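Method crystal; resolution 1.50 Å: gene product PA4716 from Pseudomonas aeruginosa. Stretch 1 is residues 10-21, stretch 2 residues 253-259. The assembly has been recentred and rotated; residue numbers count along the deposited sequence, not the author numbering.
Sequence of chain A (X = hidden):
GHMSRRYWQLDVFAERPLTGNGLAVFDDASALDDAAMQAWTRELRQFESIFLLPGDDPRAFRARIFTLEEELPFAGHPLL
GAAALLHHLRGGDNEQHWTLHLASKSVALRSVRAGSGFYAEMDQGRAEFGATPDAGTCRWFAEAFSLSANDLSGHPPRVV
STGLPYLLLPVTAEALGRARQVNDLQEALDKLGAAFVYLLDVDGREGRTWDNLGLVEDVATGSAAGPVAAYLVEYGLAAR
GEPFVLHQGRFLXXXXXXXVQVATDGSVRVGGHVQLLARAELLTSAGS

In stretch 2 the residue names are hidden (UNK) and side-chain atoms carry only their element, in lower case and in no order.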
# COMPACT_ATOMS: atom_id res chain seq x y z
N LEU A 10 -11.28 8.11 2.61
CA LEU A 10 -11.28 9.56 2.41
C LEU A 10 -10.01 9.98 1.69
O LEU A 10 -9.01 9.27 1.73
CB LEU A 10 -11.29 10.28 3.77
CG LEU A 10 -12.61 10.41 4.52
CD1 LEU A 10 -13.17 9.10 4.95
CD2 LEU A 10 -12.42 11.31 5.73
N ASP A 11 -10.05 11.14 1.06
CA ASP A 11 -8.84 11.81 0.60
C ASP A 11 -8.65 13.11 1.35
O ASP A 11 -9.59 13.90 1.45
CB ASP A 11 -8.93 12.11 -0.88
CG ASP A 11 -8.82 10.88 -1.72
OD1 ASP A 11 -8.09 9.94 -1.32
OD2 ASP A 11 -9.43 10.77 -2.79
N VAL A 12 -7.44 13.34 1.83
CA VAL A 12 -7.10 14.55 2.58
C VAL A 12 -6.13 15.40 1.76
O VAL A 12 -5.26 14.86 1.05
CB VAL A 12 -6.48 14.19 3.94
CG1 VAL A 12 -6.20 15.46 4.77
CG2 VAL A 12 -7.38 13.22 4.72
N PHE A 13 -6.28 16.72 1.87
CA PHE A 13 -5.61 17.68 0.99
C PHE A 13 -6.05 17.47 -0.46
O PHE A 13 -5.23 17.40 -1.39
CB PHE A 13 -4.08 17.62 1.13
CG PHE A 13 -3.59 17.81 2.54
CD1 PHE A 13 -2.88 16.80 3.19
CD2 PHE A 13 -3.82 18.99 3.22
CE1 PHE A 13 -2.42 16.96 4.47
CE2 PHE A 13 -3.35 19.16 4.52
CZ PHE A 13 -2.65 18.15 5.15
N ALA A 14 -7.37 17.40 -0.63
CA ALA A 14 -8.01 16.98 -1.88
C ALA A 14 -9.26 17.82 -2.11
O ALA A 14 -10.21 17.77 -1.33
CB ALA A 14 -8.37 15.49 -1.81
N GLU A 15 -9.26 18.60 -3.19
CA GLU A 15 -10.44 19.37 -3.55
C GLU A 15 -11.39 18.58 -4.45
O GLU A 15 -12.54 18.97 -4.61
CB GLU A 15 -10.04 20.70 -4.20
CG GLU A 15 -9.17 21.54 -3.27
CD GLU A 15 -9.01 22.99 -3.67
OE1 GLU A 15 -7.89 23.52 -3.48
OE2 GLU A 15 -9.99 23.61 -4.14
N ARG A 16 -10.89 17.48 -5.02
CA ARG A 16 -11.72 16.52 -5.75
C ARG A 16 -11.39 15.10 -5.31
O ARG A 16 -10.30 14.83 -4.85
CB ARG A 16 -11.46 16.63 -7.25
CG ARG A 16 -11.93 17.91 -7.89
CD ARG A 16 -11.77 17.91 -9.40
NE ARG A 16 -10.42 17.52 -9.79
CZ ARG A 16 -9.38 18.34 -9.86
NH1 ARG A 16 -9.50 19.63 -9.57
NH2 ARG A 16 -8.20 17.87 -10.22
N PRO A 17 -12.33 14.16 -5.48
CA PRO A 17 -12.04 12.76 -5.16
C PRO A 17 -10.92 12.18 -6.02
O PRO A 17 -10.70 12.64 -7.14
CB PRO A 17 -13.36 12.05 -5.44
CG PRO A 17 -14.18 12.99 -6.24
CD PRO A 17 -13.71 14.36 -5.95
N LEU A 18 -10.26 11.15 -5.50
CA LEU A 18 -9.15 10.48 -6.18
C LEU A 18 -7.95 11.39 -6.43
O LEU A 18 -7.23 11.23 -7.42
CB LEU A 18 -9.63 9.82 -7.48
CG LEU A 18 -10.87 8.94 -7.32
CD1 LEU A 18 -11.51 8.65 -8.67
CD2 LEU A 18 -10.52 7.66 -6.62
N THR A 19 -7.76 12.35 -5.52
CA THR A 19 -6.55 13.16 -5.47
C THR A 19 -6.10 13.24 -4.01
O THR A 19 -6.76 12.73 -3.12
CB THR A 19 -6.81 14.59 -6.01
OG1 THR A 19 -7.72 15.30 -5.16
CG2 THR A 19 -7.50 14.56 -7.37
N GLY A 20 -4.97 13.91 -3.77
CA GLY A 20 -4.50 14.08 -2.41
C GLY A 20 -4.09 12.77 -1.76
O GLY A 20 -3.74 11.81 -2.44
N ASN A 21 -4.15 12.73 -0.44
CA ASN A 21 -3.66 11.60 0.32
C ASN A 21 -4.79 10.70 0.84
O ASN A 21 -5.59 11.14 1.65
CB ASN A 21 -2.82 12.10 1.51
CG ASN A 21 -1.79 11.09 1.95
OD1 ASN A 21 -1.84 9.92 1.56
ND2 ASN A 21 -0.82 11.53 2.76
N UNK A 253 2.46 11.98 -8.90
CA UNK A 253 1.34 12.41 -9.72
C UNK A 253 0.06 12.68 -8.90
O UNK A 253 -1.06 12.54 -9.40
o UNK A 253 3.94 10.85 -12.05
o UNK A 253 3.79 13.04 -11.94
c UNK A 253 1.77 11.82 -12.16
c UNK A 253 1.09 11.41 -10.86
c UNK A 253 3.27 11.91 -12.04
N UNK A 254 0.26 13.09 -7.65
CA UNK A 254 -0.82 13.51 -6.76
C UNK A 254 -0.44 14.83 -6.09
O UNK A 254 -0.33 14.90 -4.86
n UNK A 254 -3.32 10.19 -4.54
n UNK A 254 -4.81 9.30 -6.09
c UNK A 254 -1.12 12.42 -5.73
c UNK A 254 -1.97 11.29 -6.30
n UNK A 254 -5.56 9.97 -4.03
c UNK A 254 -2.13 10.09 -5.39
c UNK A 254 -4.56 9.83 -4.90
N UNK A 255 -0.26 15.88 -6.89
CA UNK A 255 0.12 17.19 -6.35
C UNK A 255 -0.96 17.68 -5.40
O UNK A 255 -2.16 17.60 -5.71
c UNK A 255 0.22 18.08 -7.59
c UNK A 255 -0.44 15.94 -8.35
c UNK A 255 -0.62 17.40 -8.61
N UNK A 256 -0.54 18.15 -4.24
CA UNK A 256 -1.44 18.48 -3.14
C UNK A 256 -0.99 19.78 -2.49
O UNK A 256 0.19 20.13 -2.52
o UNK A 256 -1.71 16.11 -2.68
c UNK A 256 -1.44 17.37 -2.09
N UNK A 257 -1.96 20.47 -1.90
CA UNK A 257 -1.72 21.74 -1.23
C UNK A 257 -2.10 21.61 0.24
O UNK A 257 -3.20 21.16 0.57
c UNK A 257 -3.02 24.19 -3.98
n UNK A 257 -5.85 22.53 -5.66
c UNK A 257 -2.19 23.10 -3.32
c UNK A 257 -4.60 22.91 -5.41
n UNK A 257 -3.62 22.49 -6.21
n UNK A 257 -4.34 23.70 -4.37
c UNK A 257 -2.55 22.84 -1.88
N UNK A 258 -1.17 21.99 1.11
CA UNK A 258 -1.36 21.93 2.54
C UNK A 258 -1.34 23.38 3.04
O UNK A 258 -0.35 24.08 2.86
c UNK A 258 -0.03 19.67 2.76
c UNK A 258 0.81 19.56 1.48
c UNK A 258 -0.24 21.13 3.20
c UNK A 258 0.63 18.87 3.87
N UNK A 259 -2.44 23.82 3.63
CA UNK A 259 -2.55 25.18 4.17
C UNK A 259 -1.91 25.23 5.54
O UNK A 259 -2.17 24.38 6.38
c UNK A 259 -4.69 25.66 2.91
o UNK A 259 -3.99 25.88 1.90
o UNK A 259 -5.92 25.48 2.75
c UNK A 259 -4.01 25.62 4.26
O HOH W 1 -4.68 19.74 -2.83
O HOH W 2 -3.52 15.21 -6.14

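Position 253 carries three side-chain carbons in a row, and the third bears two oxygens. The chain is unbranched up to that carboxylate. It makes no contact with stretch 1 and is out of its reach. A two-carbon stem before the carboxylate carbon identifies Glu 253.

Position 254 has three carbons, then a nitrogen, then a carbon carrying two more nitrogens. This is a guanidinium, and its CA-to-CB bond points toward stretch 1. The chain nitrogen lies 2.7 Å from Gly 20 O, and one terminal nitrogen lies 3.7 Å from Asp 11 OD1. The residue is Arg 254. Its NE donates a hydrogen bond to Gly 20 O, and NH2 adds a weak one to the same oxygen at 3.0 Å. Gly 20 O and Asp 11 OD1 both sit at the edge of the guanidinium, where its N-H groups point. Thr 19 CA lies over one face. Thr 19 O is 3.1 Å from Arg 254 NH2, but the angle is too poor for a hydrogen bond.

Position 255 has three carbons that close a ring onto the backbone nitrogen. The CA-to-CB bond points away from stretch 1, and the ring does not touch it. Only proline is built this way, so this is Pro 255. Its carbonyl still reaches stretch 1 through water 2, which donates to Pro 255 O at 2.8 Å and accepts from Gly 20 N at 3.1 Å.

Position 256 has one carbon and then one oxygen. The oxygen is 3.5 Å from Gly 20 CA, and CB is 3.9 Å from Phe 13 O. This is Ser 256. Its OG donates to Arg 254 O at 2.8 Å, within its own stretch. A CB on Gly 20 would point away from stretch 2 and clash with Val 12 O.

Position 257 repeats the pattern of three carbons, a nitrogen, and a carbon with two nitrogens. Its CA-to-CB bond points sideways, but the end of the chain comes nearer to stretch 1. One terminal nitrogen lies 3.1 Å from Glu 15 OE1. The residue is Arg 257. Its NH2 donates to Glu 15 OE1 at an angle of 168°, as part of a salt bridge. Water 1 accepts from Arg 257 N at 3.0 Å and donates to Phe 13 O at 2.8 Å.

Position 258 has four carbons, forked at the second. One branch end is 3.6 Å from Phe 13 CZ. The fork beyond CB identifies Leu 258. Its CG stands 3.7 Å from the centroid of the Phe 13 ring, over the face, in a CH-pi contact.

Position 259 has two carbons, the second bearing two oxygens. It does not touch stretch 1. The short carboxylate is Asp 259.

The contact buries 469 Å². Arg 254 and Phe 13 have the largest covered areas. Arg 254 hydrogen-bonds the Gly 20 carbonyl and makes a long salt bridge to Asp 11. Leu 258 packs on Phe 13, and Arg 257 pairs with exposed Glu 15. Two waters link the backbones.

Stretch 2 (253-259) ERPSRLD
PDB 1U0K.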